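Local coordinates for rusticyanin (Thiobacillus ferrooxidans, PDB 2CAL), which carries electrons from cytochrome c552 to the A-type oxidase, using a single bound copper ion in the periplasm, at residues F48-F53 against P140-T145; E19-K24 against E54-K59. The protein carries 1 engineered substitution. All blocks are in the same frame, centred on the assembly; numbering follows the deposited sequence.

Contact 1: residues F48-F53 against P140-T145; sequences FPFPSF and PGMAAT. Engineered in segment 140-145: Met-142 (natural residue His).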
ATOM      1  N   PHE A  48      -6.054   9.117  10.582  1.00 12.68           N
ATOM      2  CA  PHE A  48      -5.660   9.676   9.281  1.00 13.54           C
ATOM      3  C   PHE A  48      -6.883   9.868   8.379  1.00 14.81           C
ATOM      4  O   PHE A  48      -7.912   9.222   8.596  1.00 15.31           O
ATOM      5  CB  PHE A  48      -4.630   8.748   8.596  1.00 14.06           C
ATOM      6  CG  PHE A  48      -3.215   8.916   9.142  1.00 12.97           C
ATOM      7  CD1 PHE A  48      -2.347   9.765   8.462  1.00 14.38           C
ATOM      8  CD2 PHE A  48      -2.789   8.276  10.276  1.00 12.84           C
ATOM      9  CE1 PHE A  48      -1.032   9.903   8.900  1.00 15.09           C
ATOM     10  CE2 PHE A  48      -1.454   8.397  10.698  1.00 14.03           C
ATOM     11  CZ  PHE A  48      -0.594   9.225  10.020  1.00 14.61           C
ATOM     12  N   PRO A  49      -6.767  10.768   7.404  1.00 18.16           N
ATOM     13  CA  PRO A  49      -7.885  11.029   6.517  1.00 19.80           C
ATOM     14  C   PRO A  49      -8.373   9.788   5.791  1.00 17.40           C
ATOM     15  O   PRO A  49      -7.682   8.972   5.206  1.00 18.11           O
ATOM     16  CB  PRO A  49      -7.306  12.066   5.530  1.00 23.10           C
ATOM     17  CG  PRO A  49      -6.175  12.718   6.237  1.00 22.06           C
ATOM     18  CD  PRO A  49      -5.607  11.630   7.100  1.00 20.18           C
ATOM     19  N   PHE A  50      -9.710   9.670   5.816  1.00 19.46           N
ATOM     20  CA  PHE A  50     -10.387   8.644   5.058  1.00 17.13           C
ATOM     21  C   PHE A  50     -10.754   9.167   3.657  1.00 15.76           C
ATOM     22  O   PHE A  50     -11.373  10.225   3.577  1.00 17.00           O
ATOM     23  CB  PHE A  50     -11.719   8.157   5.687  1.00 19.26           C
ATOM     24  CG  PHE A  50     -12.484   7.072   4.948  1.00 18.94           C
ATOM     25  CD1 PHE A  50     -13.481   7.427   4.030  1.00 19.22           C
ATOM     26  CD2 PHE A  50     -12.353   5.691   5.084  1.00 19.52           C
ATOM     27  CE1 PHE A  50     -14.233   6.552   3.294  1.00 20.33           C
ATOM     28  CE2 PHE A  50     -13.080   4.784   4.312  1.00 19.92           C
ATOM     29  CZ  PHE A  50     -14.020   5.184   3.430  1.00 20.66           C
ATOM     30  N   PRO A  51     -10.554   8.408   2.586  1.00 14.96           N
ATOM     31  CA  PRO A  51      -9.785   7.184   2.454  1.00 13.81           C
ATOM     32  C   PRO A  51      -8.364   7.453   2.021  1.00 13.65           C
ATOM     33  O   PRO A  51      -8.078   8.242   1.118  1.00 17.75           O
ATOM     34  CB  PRO A  51     -10.560   6.412   1.355  1.00 15.01           C
ATOM     35  CG  PRO A  51     -10.964   7.519   0.429  1.00 16.61           C
ATOM     36  CD  PRO A  51     -11.217   8.728   1.278  1.00 15.53           C
ATOM     37  N   SER A  52      -7.404   6.760   2.618  1.00 13.33           N
ATOM     38  CA  SER A  52      -5.979   6.979   2.313  1.00 13.04           C
ATOM     39  C   SER A  52      -5.175   5.775   2.729  1.00 12.09           C
ATOM     40  O   SER A  52      -5.580   4.931   3.542  1.00 12.00           O
ATOM     41  CB  SER A  52      -5.427   8.219   2.998  1.00 15.32           C
ATOM     42  OG  SER A  52      -5.338   8.020   4.436  1.00 15.31           O
ATOM     43  N   PHE A  53      -3.968   5.671   2.164  1.00 11.85           N
ATOM     44  CA  PHE A  53      -2.916   4.783   2.612  1.00 11.67           C
ATOM     45  C   PHE A  53      -1.870   5.567   3.431  1.00 11.27           C
ATOM     46  O   PHE A  53      -1.559   6.704   3.030  1.00 13.27           O
ATOM     47  CB  PHE A  53      -2.163   4.156   1.425  1.00 11.77           C
ATOM     48  CG  PHE A  53      -2.988   3.256   0.527  1.00 11.28           C
ATOM     49  CD1 PHE A  53      -3.298   1.965   0.929  1.00 11.83           C
ATOM     50  CD2 PHE A  53      -3.429   3.708  -0.719  1.00 12.27           C
ATOM     51  CE1 PHE A  53      -3.989   1.111   0.056  1.00 12.29           C
ATOM     52  CE2 PHE A  53      -4.089   2.871  -1.593  1.00 11.96           C
ATOM     53  CZ  PHE A  53      -4.365   1.572  -1.195  1.00 11.67           C
ATOM     54  N   PRO A 140     -14.986   0.128  -4.628  1.00 13.73           N
ATOM     55  CA  PRO A 140     -15.630   1.210  -5.370  1.00 14.46           C
ATOM     56  C   PRO A 140     -15.693   2.529  -4.652  1.00 14.24           C
ATOM     57  O   PRO A 140     -16.036   2.583  -3.460  1.00 16.19           O
ATOM     58  CB  PRO A 140     -17.044   0.623  -5.619  1.00 14.64           C
ATOM     59  CG  PRO A 140     -16.721  -0.847  -5.777  1.00 14.68           C
ATOM     60  CD  PRO A 140     -15.724  -1.142  -4.650  1.00 14.66           C
ATOM     61  N   GLY A 141     -15.269   3.580  -5.346  1.00 14.06           N
ATOM     62  CA  GLY A 141     -15.274   4.966  -4.931  1.00 15.59           C
ATOM     63  C   GLY A 141     -14.035   5.442  -4.206  1.00 14.19           C
ATOM     64  O   GLY A 141     -13.858   6.645  -4.066  1.00 15.91           O
ATOM     65  N   MET A 142     -13.206   4.518  -3.709  1.00 13.77           N
ATOM     66  CA  MET A 142     -12.107   4.958  -2.872  1.00 13.77           C
ATOM     67  C   MET A 142     -10.982   5.679  -3.626  1.00 13.42           C
ATOM     68  O   MET A 142     -10.543   6.745  -3.225  1.00 13.87           O
ATOM     69  CB  MET A 142     -11.519   3.766  -2.130  1.00 13.99           C
ATOM     70  CG  MET A 142     -12.473   3.090  -1.144  0.51 12.56           C
ATOM     71  SD  MET A 142     -13.034   4.069   0.239  0.51 11.51           S
ATOM     72  CE  MET A 142     -14.632   4.678  -0.312  0.51 16.45           C
ATOM     73  N   ALA A 143     -10.553   5.083  -4.747  1.00 13.06           N
ATOM     74  CA  ALA A 143      -9.519   5.761  -5.562  1.00 13.58           C
ATOM     75  C   ALA A 143     -10.037   7.069  -6.116  1.00 13.09           C
ATOM     76  O   ALA A 143      -9.276   8.021  -6.202  1.00 13.79           O
ATOM     77  CB  ALA A 143      -9.076   4.793  -6.646  1.00 13.60           C
ATOM     78  N   ALA A 144     -11.303   7.153  -6.487  1.00 13.55           N
ATOM     79  CA  ALA A 144     -11.932   8.355  -6.998  1.00 14.31           C
ATOM     80  C   ALA A 144     -11.940   9.462  -5.990  1.00 14.57           C
ATOM     81  O   ALA A 144     -11.996  10.626  -6.339  1.00 17.27           O
ATOM     82  CB  ALA A 144     -13.375   8.020  -7.412  1.00 16.91           C
ATOM     83  N   THR A 145     -11.867   9.100  -4.693  1.00 13.86           N
ATOM     84  CA  THR A 145     -11.881  10.084  -3.621  1.00 16.37           C
ATOM     85  C   THR A 145     -10.542  10.158  -2.899  1.00 16.33           C
ATOM     86  O   THR A 145     -10.460  10.694  -1.798  1.00 18.25           O
ATOM     87  CB  THR A 145     -13.041   9.845  -2.634  1.00 18.20           C
ATOM     88  OG1 THR A 145     -13.012   8.535  -2.083  1.00 19.70           O
ATOM     89  CG2 THR A 145     -14.374   9.940  -3.354  1.00 22.10           C
TER

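Contact 2: residues E19-K24 against E54-K59; sequences EKDTGK and EVHDKK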
ATOM      1  N   GLU A  19       6.750  -0.047  11.812  1.00 13.69           N
ATOM      2  CA  GLU A  19       8.102   0.464  12.075  1.00 15.55           C
ATOM      3  C   GLU A  19       9.180  -0.254  11.259  1.00 13.92           C
ATOM      4  O   GLU A  19      10.382   0.096  11.335  1.00 17.63           O
ATOM      5  CB  GLU A  19       8.337   0.330  13.585  0.52 17.24           C
ATOM      6  CG  GLU A  19       7.386   1.158  14.439  0.52 16.77           C
ATOM      7  CD  GLU A  19       7.413   0.909  15.923  0.52 18.90           C
ATOM      8  OE1 GLU A  19       8.074  -0.035  16.389  0.52 26.65           O
ATOM      9  OE2 GLU A  19       6.764   1.642  16.716  0.52 29.22           O
ATOM     10  N   LYS A  20       8.868  -1.228  10.414  1.00 13.97           N
ATOM     11  CA  LYS A  20       9.853  -1.935   9.608  1.00 14.20           C
ATOM     12  C   LYS A  20       9.947  -1.354   8.187  1.00 12.68           C
ATOM     13  O   LYS A  20      10.679  -1.979   7.391  1.00 13.73           O
ATOM     14  CB  LYS A  20       9.509  -3.416   9.497  1.00 16.15           C
ATOM     15  CG  LYS A  20       9.789  -4.305  10.680  1.00 25.46           C
ATOM     16  CD  LYS A  20      10.356  -3.780  11.940  1.00 19.26           C
ATOM     17  CE  LYS A  20      10.332  -4.795  13.071  1.00 15.84           C
ATOM     18  NZ  LYS A  20       9.583  -4.196  14.212  1.00 16.43           N
ATOM     19  N   ASP A  21       9.207  -0.288   7.904  1.00 12.23           N
ATOM     20  CA  ASP A  21       9.383   0.400   6.631  1.00 11.80           C
ATOM     21  C   ASP A  21      10.798   0.988   6.603  1.00 11.36           C
ATOM     22  O   ASP A  21      11.195   1.769   7.462  1.00 12.35           O
ATOM     23  CB  ASP A  21       8.307   1.445   6.458  1.00 11.30           C
ATOM     24  CG  ASP A  21       8.410   2.127   5.126  1.00 11.89           C
ATOM     25  OD1 ASP A  21       9.237   3.068   4.960  1.00 12.16           O
ATOM     26  OD2 ASP A  21       7.692   1.698   4.153  1.00 11.69           O
ATOM     27  N   THR A  22      11.541   0.651   5.543  1.00 12.27           N
ATOM     28  CA  THR A  22      12.952   1.075   5.448  1.00 11.87           C
ATOM     29  C   THR A  22      13.138   2.372   4.686  1.00 11.97           C
ATOM     30  O   THR A  22      14.293   2.739   4.336  1.00 14.18           O
ATOM     31  CB  THR A  22      13.819  -0.075   4.929  1.00 12.66           C
ATOM     32  OG1 THR A  22      13.387  -0.449   3.576  1.00 13.44           O
ATOM     33  CG2 THR A  22      13.775  -1.342   5.757  1.00 13.24           C
ATOM     34  N   GLY A  23      12.092   3.143   4.419  1.00 12.62           N
ATOM     35  CA  GLY A  23      12.206   4.415   3.715  1.00 13.20           C
ATOM     36  C   GLY A  23      12.701   5.558   4.550  1.00 13.09           C
ATOM     37  O   GLY A  23      12.689   5.486   5.798  1.00 15.11           O
ATOM     38  N   LYS A  24      13.111   6.650   3.910  1.00 13.82           N
ATOM     39  CA  LYS A  24      13.540   7.887   4.498  1.00 15.45           C
ATOM     40  C   LYS A  24      12.620   8.975   3.983  1.00 14.82           C
ATOM     41  O   LYS A  24      12.429   9.079   2.777  1.00 15.48           O
ATOM     42  CB  LYS A  24      15.026   8.177   4.141  1.00 17.68           C
ATOM     43  CG  LYS A  24      15.603   9.426   4.796  1.00 21.28           C
ATOM     44  CD  LYS A  24      17.056   9.649   4.335  1.00 30.55           C
ATOM     45  CE  LYS A  24      17.630  10.901   4.964  1.00 35.09           C
ATOM     46  N   GLU A  54      -1.351   4.933   4.463  1.00 10.97           N
ATOM     47  CA  GLU A  54      -0.219   5.500   5.187  1.00 11.24           C
ATOM     48  C   GLU A  54       0.992   4.591   4.948  1.00 11.14           C
ATOM     49  O   GLU A  54       0.923   3.352   5.046  1.00 12.11           O
ATOM     50  CB  GLU A  54      -0.524   5.630   6.683  1.00 11.80           C
ATOM     51  CG  GLU A  54      -1.356   6.877   7.022  1.00 13.07           C
ATOM     52  CD  GLU A  54      -2.760   6.829   6.430  1.00 11.44           C
ATOM     53  OE1 GLU A  54      -3.571   5.942   6.768  1.00 12.40           O
ATOM     54  OE2 GLU A  54      -2.986   7.776   5.646  1.00 13.06           O
ATOM     55  N   VAL A  55       2.111   5.255   4.708  1.00 11.45           N
ATOM     56  CA  VAL A  55       3.399   4.583   4.553  1.00 12.40           C
ATOM     57  C   VAL A  55       4.405   5.449   5.318  1.00 12.94           C
ATOM     58  O   VAL A  55       4.524   6.640   5.039  1.00 12.78           O
ATOM     59  CB  VAL A  55       3.849   4.429   3.079  1.00 12.40           C
ATOM     60  CG1 VAL A  55       5.220   3.747   2.990  1.00 13.90           C
ATOM     61  CG2 VAL A  55       2.838   3.629   2.286  1.00 13.88           C
ATOM     62  N   HIS A  56       5.095   4.831   6.262  1.00 13.84           N
ATOM     63  CA  HIS A  56       6.107   5.540   7.074  1.00 14.09           C
ATOM     64  C   HIS A  56       5.489   6.774   7.731  1.00 14.77           C
ATOM     65  O   HIS A  56       6.066   7.846   7.834  1.00 15.08           O
ATOM     66  CB  HIS A  56       7.367   5.908   6.240  1.00 14.14           C
ATOM     67  CG  HIS A  56       8.621   5.899   7.092  1.00 12.68           C
ATOM     68  ND1 HIS A  56       9.549   4.918   6.942  1.00 13.01           N
ATOM     69  CD2 HIS A  56       9.018   6.674   8.100  1.00 14.76           C
ATOM     70  CE1 HIS A  56      10.534   5.110   7.837  1.00 14.21           C
ATOM     71  NE2 HIS A  56      10.234   6.184   8.541  1.00 15.06           N
ATOM     72  N   ASP A  57       4.219   6.626   8.187  1.00 15.22           N
ATOM     73  CA  ASP A  57       3.469   7.629   8.883  1.00 17.00           C
ATOM     74  C   ASP A  57       3.070   8.831   8.037  1.00 15.83           C
ATOM     75  O   ASP A  57       2.648   9.853   8.589  1.00 17.35           O
ATOM     76  CB  ASP A  57       4.209   8.143  10.136  1.00 20.86           C
ATOM     77  CG  ASP A  57       3.244   8.438  11.266  1.00 30.62           C
ATOM     78  OD1 ASP A  57       2.226   7.750  11.423  1.00 35.37           O
ATOM     79  OD2 ASP A  57       3.583   9.391  11.983  1.00 41.63           O
ATOM     80  N   LYS A  58       3.163   8.709   6.714  1.00 14.45           N
ATOM     81  CA  LYS A  58       2.776   9.765   5.780  1.00 13.85           C
ATOM     82  C   LYS A  58       1.547   9.329   4.974  1.00 13.23           C
ATOM     83  O   LYS A  58       1.373   8.149   4.689  1.00 12.55           O
ATOM     84  CB  LYS A  58       3.902  10.108   4.800  1.00 14.92           C
ATOM     85  CG  LYS A  58       5.211  10.572   5.473  1.00 16.75           C
ATOM     86  CD  LYS A  58       4.982  11.852   6.297  1.00 20.57           C
ATOM     87  CE  LYS A  58       4.609  13.048   5.445  1.00 22.24           C
ATOM     88  NZ  LYS A  58       4.248  14.238   6.278  1.00 30.10           N
ATOM     89  N   LYS A  59       0.703  10.270   4.607  1.00 12.89           N
ATOM     90  CA  LYS A  59      -0.513  10.045   3.817  1.00 12.97           C
ATOM     91  C   LYS A  59      -0.183  10.027   2.330  1.00 11.03           C
ATOM     92  O   LYS A  59       0.283  11.018   1.752  1.00 12.78           O
ATOM     93  CB  LYS A  59      -1.561  11.133   4.106  1.00 15.42           C
ATOM     94  CG  LYS A  59      -2.884  10.985   3.372  1.00 18.51           C
ATOM     95  CD  LYS A  59      -3.830  12.189   3.466  1.00 22.70           C
ATOM     96  CE  LYS A  59      -3.554  13.157   2.328  1.00 30.10           C
ATOM     97  NZ  LYS A  59      -4.693  13.249   1.366  1.00 45.25           N
TER

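Contact 1: residues F48-F53 against P140-T145
Hydroxyl OG1 of Thr-145, against the ring of Pro-51, has two carbonyl oxygens of its own loop to choose from: OG1 lies 2.9 Å from Gly-141 O and somewhat farther from Met-142 O, and its one proton can serve either. Thr-145 N also donates to Met-142 O, closing the turn. OG1 itself touches Pro-51 CG at 3.4 Å, the two side chains crossing at about a right angle. The neighbouring ring atom packs on sulfur, with Pro-51 CB 3.6 Å from Met-142 SD. A cis peptide bond before Pro-51 sets its CB over the centre of the Phe-50 ring, 3.9 Å above the plane. With CG anti to the backbone N (chi1 -180°), Phe-50 brings CZ to 3.5 Å from Met-142 SD, an oblique Met-aromatic contact with the sulfur 48° off the ring normal. Met-142, engineered where the natural residue is His, was deposited in two conformers, and the sulfur contacts are described for one of them. Its side chain comes within about 3 Å of the copper (I) ion. Loop 140-145, between strands 131-136 and 148-153, belongs to the copper-ligand loop of the cupredoxin fold.

Contact 2: residues E19-K24 against E54-K59
Asp-21 reaches His-56 through a chi1 of -177°, which swings the carboxylate away from its own amide nitrogen and across to the hairpin. Along this side chain, CB and then CG pass beside the imidazole, with Asp-21 CG 3.5 Å from His-56 ND1. OD1 is the meeting point. His-56 ND1 donates to Asp-21 OD1 at 2.7 Å through a nearly straight bond (170°), with the oxygen in the plane of the ring, at its edge. The carboxylate stands almost perpendicular to that ring, 82° between planes, and OD1 is met on its anti side, but well out of the carboxylate plane. From the opposite face of the carboxylate Gly-23 N gives OD1 a second bond of 2.9 Å, closing an Asx turn over 21-23. The remaining oxygen, OD2, accepts from Tyr-32 OH and Val-40 N, while Val-55 CG1 packs at 3.4 Å from Asp-21 OD2. Both oxygens of this buried acid thus have two donors, and its rotation is fixed from several sides. So close a carboxylate would probably favour a protonated imidazole. Next to ND1 in the ring, His-56 CE1 comes to 3.0 Å from Gly-23 O, which lies obliquely to the imidazole. An alanine in place of Asp-21 is likely to leave His-56 ND1 and Gly-23 N without their shared acceptor, and the imidazole free to swing. His-56 and Asp-57, both at positive phi, form the corner of a type I' turn closed by paired backbone bonds between Val-55 and Lys-58. The contact therefore joins the tip of a two-residue beta hairpin, strands 53-55 and 58-59, to the loop between helix 11-18 and strand 24-26 by a His-carboxylate bond coupled to an Asx turn.

Residues 48-53 and 54-59 follow one another directly, and contacts 1 and 2 lie along this one run of chain with centres about 18 Å apart. The loop at its start faces the copper; the hairpin turn at its end faces 19-24. The run also folds on itself: Phe-48 CD1 lies 3.4 Å from Glu-54 CG, Pro-49 packs on Lys-59, and Ser-52 OG can hydrogen-bond to Glu-54 OE2. Contact 1 borders the metal site, where His-84, Cys-137 and Met-147 hold the ion, and the side chain of Pro-51 comes within about 4 Å of that of Met-147. Contact 2 is remote from it: the side chain of Val-55 stays about 13 Å from the copper.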